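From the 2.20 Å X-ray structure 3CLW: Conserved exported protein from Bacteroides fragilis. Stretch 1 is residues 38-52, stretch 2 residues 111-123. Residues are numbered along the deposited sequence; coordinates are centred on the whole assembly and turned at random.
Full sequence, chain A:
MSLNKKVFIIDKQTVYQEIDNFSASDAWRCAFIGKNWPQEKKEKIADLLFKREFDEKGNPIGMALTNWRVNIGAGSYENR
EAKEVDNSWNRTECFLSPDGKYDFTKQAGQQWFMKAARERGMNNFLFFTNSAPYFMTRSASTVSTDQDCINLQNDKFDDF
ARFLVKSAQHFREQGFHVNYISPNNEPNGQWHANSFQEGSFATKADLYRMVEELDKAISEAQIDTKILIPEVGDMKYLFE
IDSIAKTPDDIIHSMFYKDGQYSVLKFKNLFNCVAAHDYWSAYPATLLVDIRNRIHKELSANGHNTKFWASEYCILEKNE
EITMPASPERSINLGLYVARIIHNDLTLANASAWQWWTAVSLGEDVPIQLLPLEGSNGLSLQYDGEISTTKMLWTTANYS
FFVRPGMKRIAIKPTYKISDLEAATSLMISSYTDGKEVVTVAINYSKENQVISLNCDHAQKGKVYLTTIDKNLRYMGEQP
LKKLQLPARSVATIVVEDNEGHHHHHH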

ATOM      1  N   PRO A  38     -15.903  -2.036 -20.451  1.00 34.62           N
ATOM      2  CA  PRO A  38     -16.509  -3.319 -20.809  1.00 35.27           C
ATOM      3  C   PRO A  38     -16.370  -4.362 -19.688  1.00 36.68           C
ATOM      4  O   PRO A  38     -15.311  -4.483 -19.081  1.00 37.33           O
ATOM      5  CB  PRO A  38     -15.694  -3.758 -22.034  1.00 34.70           C
ATOM      6  CG  PRO A  38     -15.270  -2.496 -22.644  1.00 35.25           C
ATOM      7  CD  PRO A  38     -14.979  -1.564 -21.491  1.00 34.12           C
ATOM      8  N   GLN A  39     -17.437  -5.110 -19.457  1.00 37.84           N
ATOM      9  CA  GLN A  39     -17.538  -6.113 -18.407  1.00 39.01           C
ATOM     10  C   GLN A  39     -16.318  -7.011 -18.358  1.00 39.37           C
ATOM     11  O   GLN A  39     -15.724  -7.215 -17.285  1.00 39.40           O
ATOM     12  CB  GLN A  39     -18.802  -6.962 -18.617  1.00 39.74           C
ATOM     13  CG  GLN A  39     -19.200  -7.862 -17.453  1.00 42.11           C
ATOM     14  CD  GLN A  39     -19.735  -7.092 -16.254  1.00 46.53           C
ATOM     15  OE1 GLN A  39     -20.340  -6.027 -16.404  1.00 48.96           O
ATOM     16  NE2 GLN A  39     -19.516  -7.631 -15.050  1.00 46.50           N
ATOM     17  N   GLU A  40     -15.930  -7.540 -19.510  1.00 39.39           N
ATOM     18  CA  GLU A  40     -14.854  -8.521 -19.539  1.00 40.42           C
ATOM     19  C   GLU A  40     -13.538  -7.929 -19.127  1.00 39.14           C
ATOM     20  O   GLU A  40     -12.724  -8.632 -18.562  1.00 39.38           O
ATOM     21  CB  GLU A  40     -14.702  -9.152 -20.914  1.00 41.33           C
ATOM     22  CG  GLU A  40     -15.606 -10.356 -21.101  1.00 47.38           C
ATOM     23  CD  GLU A  40     -15.277 -11.163 -22.377  1.00 56.45           C
ATOM     24  OE1 GLU A  40     -16.227 -11.419 -23.164  1.00 59.97           O
ATOM     25  OE2 GLU A  40     -14.079 -11.523 -22.599  1.00 58.69           O
ATOM     26  N   LYS A  41     -13.325  -6.655 -19.446  1.00 37.95           N
ATOM     27  CA  LYS A  41     -12.100  -5.960 -19.057  1.00 38.16           C
ATOM     28  C   LYS A  41     -12.052  -5.628 -17.537  1.00 37.41           C
ATOM     29  O   LYS A  41     -11.064  -5.891 -16.884  1.00 37.25           O
ATOM     30  CB  LYS A  41     -11.920  -4.697 -19.918  1.00 38.03           C
ATOM     31  CG  LYS A  41     -11.794  -5.024 -21.416  1.00 37.28           C
ATOM     32  CD  LYS A  41     -11.261  -3.843 -22.197  1.00 36.66           C
ATOM     33  CE  LYS A  41     -11.141  -4.188 -23.697  1.00 37.21           C
ATOM     34  NZ  LYS A  41     -10.980  -2.953 -24.463  1.00 36.95           N
ATOM     35  N   LYS A  42     -13.126  -5.035 -17.020  1.00 37.26           N
ATOM     36  CA  LYS A  42     -13.402  -4.905 -15.570  1.00 37.34           C
ATOM     37  C   LYS A  42     -13.055  -6.191 -14.786  1.00 37.52           C
ATOM     38  O   LYS A  42     -12.325  -6.163 -13.753  1.00 36.81           O
ATOM     39  CB  LYS A  42     -14.909  -4.659 -15.395  1.00 36.50           C
ATOM     40  CG  LYS A  42     -15.278  -3.249 -15.213  1.00 36.49           C
ATOM     41  CD  LYS A  42     -16.685  -2.948 -15.619  1.00 36.33           C
ATOM     42  CE  LYS A  42     -17.772  -3.563 -14.799  1.00 34.97           C
ATOM     43  NZ  LYS A  42     -18.938  -2.625 -14.775  1.00 31.64           N
ATOM     44  N   GLU A  43     -13.609  -7.308 -15.275  1.00 37.65           N
ATOM     45  CA  GLU A  43     -13.461  -8.608 -14.619  1.00 38.47           C
ATOM     46  C   GLU A  43     -12.036  -9.080 -14.637  1.00 37.63           C
ATOM     47  O   GLU A  43     -11.539  -9.604 -13.640  1.00 37.60           O
ATOM     48  CB  GLU A  43     -14.352  -9.648 -15.273  1.00 38.54           C
ATOM     49  CG  GLU A  43     -15.734  -9.127 -15.424  1.00 43.98           C
ATOM     50  CD  GLU A  43     -16.742  -9.793 -14.551  1.00 50.39           C
ATOM     51  OE1 GLU A  43     -16.561  -9.817 -13.307  1.00 52.79           O
ATOM     52  OE2 GLU A  43     -17.736 -10.301 -15.136  1.00 55.18           O
ATOM     53  N   LYS A  44     -11.396  -8.911 -15.785  1.00 37.21           N
ATOM     54  CA  LYS A  44      -9.989  -9.231 -15.945  1.00 37.07           C
ATOM     55  C   LYS A  44      -9.088  -8.444 -14.968  1.00 35.60           C
ATOM     56  O   LYS A  44      -8.190  -9.017 -14.367  1.00 34.83           O
ATOM     57  CB  LYS A  44      -9.569  -8.998 -17.397  1.00 37.42           C
ATOM     58  CG  LYS A  44      -8.055  -9.050 -17.676  1.00 40.83           C
ATOM     59  CD  LYS A  44      -7.469 -10.453 -17.508  1.00 49.92           C
ATOM     60  CE  LYS A  44      -6.451 -10.745 -18.655  1.00 55.51           C
ATOM     61  NZ  LYS A  44      -6.202 -12.223 -18.866  1.00 57.75           N
ATOM     62  N   ILE A  45      -9.309  -7.137 -14.858  1.00 35.14           N
ATOM     63  CA  ILE A  45      -8.574  -6.304 -13.871  1.00 34.40           C
ATOM     64  C   ILE A  45      -8.815  -6.878 -12.463  1.00 34.17           C
ATOM     65  O   ILE A  45      -7.870  -7.195 -11.762  1.00 34.49           O
ATOM     66  CB  ILE A  45      -8.984  -4.814 -13.967  1.00 34.62           C
ATOM     67  CG1 ILE A  45      -8.492  -4.210 -15.290  1.00 32.39           C
ATOM     68  CG2 ILE A  45      -8.468  -3.996 -12.759  1.00 33.33           C
ATOM     69  CD1 ILE A  45      -9.059  -2.811 -15.605  1.00 33.04           C
ATOM     70  N   ALA A  46     -10.078  -7.079 -12.103  1.00 33.31           N
ATOM     71  CA  ALA A  46     -10.421  -7.672 -10.812  1.00 33.67           C
ATOM     72  C   ALA A  46      -9.726  -9.026 -10.532  1.00 34.24           C
ATOM     73  O   ALA A  46      -9.274  -9.280  -9.397  1.00 33.93           O
ATOM     74  CB  ALA A  46     -11.924  -7.806 -10.674  1.00 32.79           C
ATOM     75  N   ASP A  47      -9.637  -9.884 -11.554  1.00 33.45           N
ATOM     76  CA  ASP A  47      -8.878 -11.109 -11.421  1.00 34.01           C
ATOM     77  C   ASP A  47      -7.378 -10.844 -11.135  1.00 33.42           C
ATOM     78  O   ASP A  47      -6.821 -11.470 -10.246  1.00 32.69           O
ATOM     79  CB  ASP A  47      -9.034 -12.040 -12.647  1.00 34.29           C
ATOM     80  CG  ASP A  47     -10.464 -12.594 -12.826  1.00 36.61           C
ATOM     81  OD1 ASP A  47     -11.312 -12.586 -11.879  1.00 38.56           O
ATOM     82  OD2 ASP A  47     -10.738 -13.054 -13.957  1.00 36.27           O
ATOM     83  N   LEU A  48      -6.735  -9.954 -11.896  1.00 33.22           N
ATOM     84  CA  LEU A  48      -5.291  -9.633 -11.694  1.00 33.80           C
ATOM     85  C   LEU A  48      -5.009  -9.106 -10.285  1.00 33.14           C
ATOM     86  O   LEU A  48      -3.935  -9.325  -9.745  1.00 32.84           O
ATOM     87  CB  LEU A  48      -4.770  -8.621 -12.737  1.00 34.08           C
ATOM     88  CG  LEU A  48      -4.638  -9.135 -14.205  1.00 35.51           C
ATOM     89  CD1 LEU A  48      -4.692  -7.988 -15.221  1.00 34.83           C
ATOM     90  CD2 LEU A  48      -3.397  -9.986 -14.403  1.00 31.52           C
ATOM     91  N   LEU A  49      -6.016  -8.464  -9.689  1.00 32.45           N
ATOM     92  CA  LEU A  49      -5.862  -7.794  -8.387  1.00 31.73           C
ATOM     93  C   LEU A  49      -6.110  -8.731  -7.210  1.00 31.72           C
ATOM     94  O   LEU A  49      -5.342  -8.728  -6.268  1.00 31.21           O
ATOM     95  CB  LEU A  49      -6.819  -6.610  -8.311  1.00 30.55           C
ATOM     96  CG  LEU A  49      -6.592  -5.437  -9.254  1.00 30.86           C
ATOM     97  CD1 LEU A  49      -7.581  -4.288  -9.034  1.00 29.65           C
ATOM     98  CD2 LEU A  49      -5.209  -4.926  -9.077  1.00 32.30           C
ATOM     99  N   PHE A  50      -7.165  -9.554  -7.301  1.00 31.71           N
ATOM    100  CA  PHE A  50      -7.770 -10.196  -6.128  1.00 32.95           C
ATOM    101  C   PHE A  50      -7.809 -11.720  -6.117  1.00 33.69           C
ATOM    102  O   PHE A  50      -7.866 -12.312  -5.036  1.00 34.25           O
ATOM    103  CB  PHE A  50      -9.204  -9.691  -5.931  1.00 31.38           C
ATOM    104  CG  PHE A  50      -9.306  -8.210  -5.859  1.00 32.91           C
ATOM    105  CD1 PHE A  50      -8.547  -7.486  -4.908  1.00 31.90           C
ATOM    106  CD2 PHE A  50     -10.148  -7.518  -6.735  1.00 32.65           C
ATOM    107  CE1 PHE A  50      -8.621  -6.099  -4.846  1.00 31.64           C
ATOM    108  CE2 PHE A  50     -10.248  -6.123  -6.676  1.00 35.94           C
ATOM    109  CZ  PHE A  50      -9.478  -5.409  -5.719  1.00 32.78           C
ATOM    110  N   LYS A  51      -7.801 -12.340  -7.297  1.00 33.82           N
ATOM    111  CA  LYS A  51      -8.185 -13.742  -7.401  1.00 35.09           C
ATOM    112  C   LYS A  51      -6.985 -14.632  -7.114  1.00 35.03           C
ATOM    113  O   LYS A  51      -5.987 -14.576  -7.806  1.00 35.36           O
ATOM    114  CB  LYS A  51      -8.799 -14.040  -8.786  1.00 35.44           C
ATOM    115  CG  LYS A  51      -9.472 -15.403  -8.902  1.00 37.28           C
ATOM    116  CD  LYS A  51     -10.164 -15.531 -10.240  1.00 38.19           C
ATOM    117  CE  LYS A  51     -10.935 -16.829 -10.379  1.00 42.59           C
ATOM    118  NZ  LYS A  51     -11.632 -16.858 -11.711  1.00 43.48           N
ATOM    119  N   ARG A  52      -7.072 -15.417  -6.051  1.00 34.94           N
ATOM    120  CA  ARG A  52      -5.956 -16.277  -5.675  1.00 35.41           C
ATOM    121  C   ARG A  52      -6.132 -17.678  -6.307  1.00 36.20           C
ATOM    122  O   ARG A  52      -6.582 -18.614  -5.656  1.00 35.89           O
ATOM    123  CB  ARG A  52      -5.811 -16.342  -4.137  1.00 34.59           C
ATOM    124  CG  ARG A  52      -4.376 -16.539  -3.629  1.00 33.30           C
ATOM    125  CD  ARG A  52      -3.937 -17.975  -3.716  1.00 34.66           C
ATOM    126  NE  ARG A  52      -2.533 -18.141  -3.347  1.00 36.03           N
ATOM    127  CZ  ARG A  52      -1.924 -19.317  -3.257  1.00 35.49           C
ATOM    128  NH1 ARG A  52      -2.587 -20.428  -3.529  1.00 35.70           N
ATOM    129  NH2 ARG A  52      -0.638 -19.377  -2.963  1.00 34.60           N
ATOM    130  N   GLN A 111     -17.710   1.111  -5.913  1.00 29.98           N
ATOM    131  CA  GLN A 111     -18.511   0.061  -5.282  1.00 29.83           C
ATOM    132  C   GLN A 111     -18.517  -1.211  -6.111  1.00 30.90           C
ATOM    133  O   GLN A 111     -18.525  -2.293  -5.555  1.00 31.88           O
ATOM    134  CB  GLN A 111     -19.936   0.511  -4.994  1.00 29.83           C
ATOM    135  CG  GLN A 111     -20.051   1.691  -3.994  1.00 27.33           C
ATOM    136  CD  GLN A 111     -21.487   2.021  -3.706  1.00 27.33           C
ATOM    137  OE1 GLN A 111     -22.269   1.151  -3.355  1.00 30.09           O
ATOM    138  NE2 GLN A 111     -21.856   3.262  -3.881  1.00 28.10           N
ATOM    139  N   TRP A 112     -18.497  -1.084  -7.438  1.00 32.03           N
ATOM    140  CA  TRP A 112     -18.332  -2.250  -8.314  1.00 31.60           C
ATOM    141  C   TRP A 112     -17.049  -3.021  -7.942  1.00 30.85           C
ATOM    142  O   TRP A 112     -17.079  -4.225  -7.834  1.00 30.48           O
ATOM    143  CB  TRP A 112     -18.322  -1.870  -9.830  1.00 31.76           C
ATOM    144  CG  TRP A 112     -18.274  -3.106 -10.647  1.00 30.62           C
ATOM    145  CD1 TRP A 112     -19.354  -3.861 -11.065  1.00 31.15           C
ATOM    146  CD2 TRP A 112     -17.103  -3.811 -11.070  1.00 28.82           C
ATOM    147  NE1 TRP A 112     -18.913  -4.984 -11.732  1.00 29.70           N
ATOM    148  CE2 TRP A 112     -17.539  -4.978 -11.749  1.00 31.39           C
ATOM    149  CE3 TRP A 112     -15.725  -3.576 -10.939  1.00 31.51           C
ATOM    150  CZ2 TRP A 112     -16.641  -5.896 -12.317  1.00 30.67           C
ATOM    151  CZ3 TRP A 112     -14.845  -4.471 -11.514  1.00 31.05           C
ATOM    152  CH2 TRP A 112     -15.312  -5.641 -12.167  1.00 31.78           C
ATOM    153  N   PHE A 113     -15.928  -2.311  -7.812  1.00 31.17           N
ATOM    154  CA  PHE A 113     -14.646  -2.908  -7.399  1.00 31.27           C
ATOM    155  C   PHE A 113     -14.690  -3.611  -6.048  1.00 31.17           C
ATOM    156  O   PHE A 113     -14.141  -4.703  -5.894  1.00 32.08           O
ATOM    157  CB  PHE A 113     -13.496  -1.894  -7.447  1.00 31.81           C
ATOM    158  CG  PHE A 113     -12.830  -1.859  -8.747  1.00 32.34           C
ATOM    159  CD1 PHE A 113     -13.278  -0.995  -9.750  1.00 32.71           C
ATOM    160  CD2 PHE A 113     -11.809  -2.743  -9.017  1.00 33.54           C
ATOM    161  CE1 PHE A 113     -12.703  -1.014 -11.000  1.00 34.68           C
ATOM    162  CE2 PHE A 113     -11.219  -2.761 -10.254  1.00 36.30           C
ATOM    163  CZ  PHE A 113     -11.668  -1.895 -11.254  1.00 36.06           C
ATOM    164  N   MET A 114     -15.356  -3.001  -5.072  1.00 31.20           N
ATOM    165  CA  MET A 114     -15.610  -3.693  -3.773  1.00 28.84           C
ATOM    166  C   MET A 114     -16.326  -5.018  -3.994  1.00 30.02           C
ATOM    167  O   MET A 114     -15.907  -6.050  -3.474  1.00 30.28           O
ATOM    168  CB  MET A 114     -16.383  -2.792  -2.805  1.00 28.92           C
ATOM    169  CG  MET A 114     -15.623  -1.499  -2.392  1.00 27.80           C
ATOM    170  SD  MET A 114     -16.549  -0.359  -1.320  1.00 21.74           S
ATOM    171  CE  MET A 114     -16.666  -1.363   0.153  1.00 28.18           C
ATOM    172  N   LYS A 115     -17.411  -4.989  -4.764  1.00 30.44           N
ATOM    173  CA  LYS A 115     -18.185  -6.186  -5.045  1.00 31.35           C
ATOM    174  C   LYS A 115     -17.368  -7.256  -5.784  1.00 31.26           C
ATOM    175  O   LYS A 115     -17.461  -8.419  -5.466  1.00 31.38           O
ATOM    176  CB  LYS A 115     -19.508  -5.868  -5.771  1.00 32.09           C
ATOM    177  N   ALA A 116     -16.532  -6.836  -6.723  1.00 32.53           N
ATOM    178  CA  ALA A 116     -15.686  -7.749  -7.504  1.00 32.94           C
ATOM    179  C   ALA A 116     -14.615  -8.415  -6.653  1.00 32.81           C
ATOM    180  O   ALA A 116     -14.305  -9.593  -6.852  1.00 33.42           O
ATOM    181  CB  ALA A 116     -15.037  -7.014  -8.653  1.00 32.84           C
ATOM    182  N   ALA A 117     -14.015  -7.641  -5.758  1.00 32.67           N
ATOM    183  CA  ALA A 117     -13.066  -8.155  -4.770  1.00 33.42           C
ATOM    184  C   ALA A 117     -13.712  -9.218  -3.882  1.00 33.67           C
ATOM    185  O   ALA A 117     -13.182 -10.321  -3.748  1.00 33.72           O
ATOM    186  CB  ALA A 117     -12.513  -7.002  -3.907  1.00 33.13           C
ATOM    187  N   ARG A 118     -14.856  -8.889  -3.277  1.00 34.74           N
ATOM    188  CA  ARG A 118     -15.518  -9.825  -2.358  1.00 35.38           C
ATOM    189  C   ARG A 118     -15.850 -11.126  -3.100  1.00 36.35           C
ATOM    190  O   ARG A 118     -15.599 -12.215  -2.595  1.00 36.15           O
ATOM    191  CB  ARG A 118     -16.766  -9.194  -1.738  1.00 35.62           C
ATOM    192  CG  ARG A 118     -17.479 -10.090  -0.702  1.00 35.15           C
ATOM    193  CD  ARG A 118     -18.666  -9.371  -0.050  1.00 35.63           C
ATOM    194  NE  ARG A 118     -19.618  -8.880  -1.046  1.00 37.97           N
ATOM    195  CZ  ARG A 118     -20.676  -8.126  -0.761  1.00 38.51           C
ATOM    196  NH1 ARG A 118     -20.901  -7.750   0.493  1.00 35.30           N
ATOM    197  NH2 ARG A 118     -21.493  -7.718  -1.735  1.00 37.33           N
ATOM    198  N   GLU A 119     -16.361 -10.986  -4.327  1.00 37.79           N
ATOM    199  CA  GLU A 119     -16.693 -12.115  -5.215  1.00 39.28           C
ATOM    200  C   GLU A 119     -15.521 -13.060  -5.412  1.00 38.76           C
ATOM    201  O   GLU A 119     -15.713 -14.267  -5.592  1.00 38.85           O
ATOM    202  CB  GLU A 119     -17.111 -11.562  -6.578  1.00 40.45           C
ATOM    203  CG  GLU A 119     -18.300 -12.221  -7.182  1.00 46.88           C
ATOM    204  CD  GLU A 119     -18.662 -11.596  -8.533  1.00 55.38           C
ATOM    205  OE1 GLU A 119     -19.502 -10.642  -8.563  1.00 57.25           O
ATOM    206  OE2 GLU A 119     -18.082 -12.049  -9.559  1.00 57.88           O
ATOM    207  N   ARG A 120     -14.310 -12.497  -5.396  1.00 37.69           N
ATOM    208  CA  ARG A 120     -13.089 -13.262  -5.539  1.00 37.01           C
ATOM    209  C   ARG A 120     -12.447 -13.639  -4.198  1.00 37.46           C
ATOM    210  O   ARG A 120     -11.281 -14.062  -4.148  1.00 37.75           O
ATOM    211  CB  ARG A 120     -12.125 -12.499  -6.433  1.00 36.85           C
ATOM    212  CG  ARG A 120     -12.590 -12.496  -7.877  1.00 36.56           C
ATOM    213  CD  ARG A 120     -12.125 -11.285  -8.611  1.00 38.03           C
ATOM    214  NE  ARG A 120     -12.539 -11.319 -10.010  1.00 37.32           N
ATOM    215  CZ  ARG A 120     -13.733 -10.950 -10.459  1.00 37.61           C
ATOM    216  NH1 ARG A 120     -14.651 -10.503  -9.605  1.00 33.59           N
ATOM    217  NH2 ARG A 120     -13.996 -11.017 -11.776  1.00 34.46           N
ATOM    218  N   GLY A 121     -13.214 -13.505  -3.117  1.00 37.07           N
ATOM    219  CA  GLY A 121     -12.777 -14.022  -1.813  1.00 37.65           C
ATOM    220  C   GLY A 121     -11.903 -13.049  -1.020  1.00 37.29           C
ATOM    221  O   GLY A 121     -11.227 -13.452  -0.083  1.00 37.25           O
ATOM    222  N   MET A 122     -11.931 -11.769  -1.392  1.00 36.09           N
ATOM    223  CA  MET A 122     -11.162 -10.754  -0.690  1.00 35.48           C
ATOM    224  C   MET A 122     -12.184  -9.782  -0.082  1.00 35.85           C
ATOM    225  O   MET A 122     -12.794  -8.974  -0.801  1.00 35.33           O
ATOM    226  CB  MET A 122     -10.209 -10.036  -1.663  1.00 34.65           C
ATOM    227  CG  MET A 122      -9.046  -9.250  -1.034  1.00 33.02           C
ATOM    228  SD  MET A 122      -9.356  -8.003   0.235  1.00 22.59           S
ATOM    229  CE  MET A 122     -10.085  -6.749  -0.751  1.00 27.71           C
ATOM    230  N   ASN A 123     -12.383  -9.879   1.233  1.00 35.10           N
ATOM    231  CA  ASN A 123     -13.338  -9.005   1.905  1.00 34.85           C
ATOM    232  C   ASN A 123     -12.643  -8.324   3.100  1.00 34.33           C
ATOM    233  O   ASN A 123     -12.881  -8.648   4.277  1.00 35.37           O
ATOM    234  CB  ASN A 123     -14.615  -9.787   2.278  1.00 34.32           C
ATOM    235  CG  ASN A 123     -15.782  -8.875   2.639  1.00 35.71           C
ATOM    236  OD1 ASN A 123     -15.635  -7.647   2.691  1.00 36.76           O
ATOM    237  ND2 ASN A 123     -16.954  -9.475   2.906  1.00 33.30           N
TER

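A single arginine, R120, gathers two carboxylates from one helix while lying flat against an alanine of that same helix. Its NE donates to D47 OD1 at 2.6 Å, a short, charge-assisted hydrogen bond, and NH2 donates to E43 OE1 at 3.2 Å; both are also salt bridges. A second, weak hydrogen bond joins NH2 of R120 to OD1 of D47 at 3.1 Å. The acids are four residues apart, so one turn of helix brings both to the edge of the guanidinium, near its plane, where the N-H bonds point. Over one face of the group sits the methyl of A46, with CB 3.6 Å from R120 NE; a small apolar side chain suits a surface that offers no hydrogen-bond donors. The remaining nitrogen, NH1 of R120, turns back to its own stretch and donates to A116 O at 2.9 Å.

The backbones explain how this is reached. Helix 39-50 and helix 111-119 cross at -56°, their axes approaching to 9.6 Å. Alanines allow close packing: the CA atoms of A46 and A116 are 6.2 Å apart, and A46 CB touches A116 CB at 3.8 Å. R120 lies just beyond helix 111-119, and its CA-to-CB bond points toward the partner, launching a long side chain along the other helix.

Toward the start of helix 39-50, W112 fits as a knob among Q39, K42, E43 and A46. K42 covers one face of the indole: its NZ lies 3.9 Å from the centroid of the five-membered ring, a cation-pi interaction, and its CE lies 3.6 Å from the same centroid, a CH-pi contact. Lysine serves both roles because its terminal methylene is polarized by the ammonium, and the electron-rich ring face welcomes positive charge. The NZ is also hydrogen-bonded elsewhere in the structure, so its burial leaves it satisfied.

At the other end, F50 buries a broad aromatic surface. A117 CB stands 3.6 Å from the centroid of the F50 ring, almost on the ring normal, making a CH-pi contact; the CA atoms of these residues are only 5.8 Å apart, a spacing that alanine's short side chain fits well. M122 adds a flexible apolar chain, its CG 4.3 Å from F50 CD1. F113 completes the greasy patch: its CE2 meets I45 CG2 at 3.9 Å and L49 CD1 at 4.1 Å. Between M122 and R120, G121 adopts positive phi, a conformation in which a CB would jam against the preceding carbonyl oxygen.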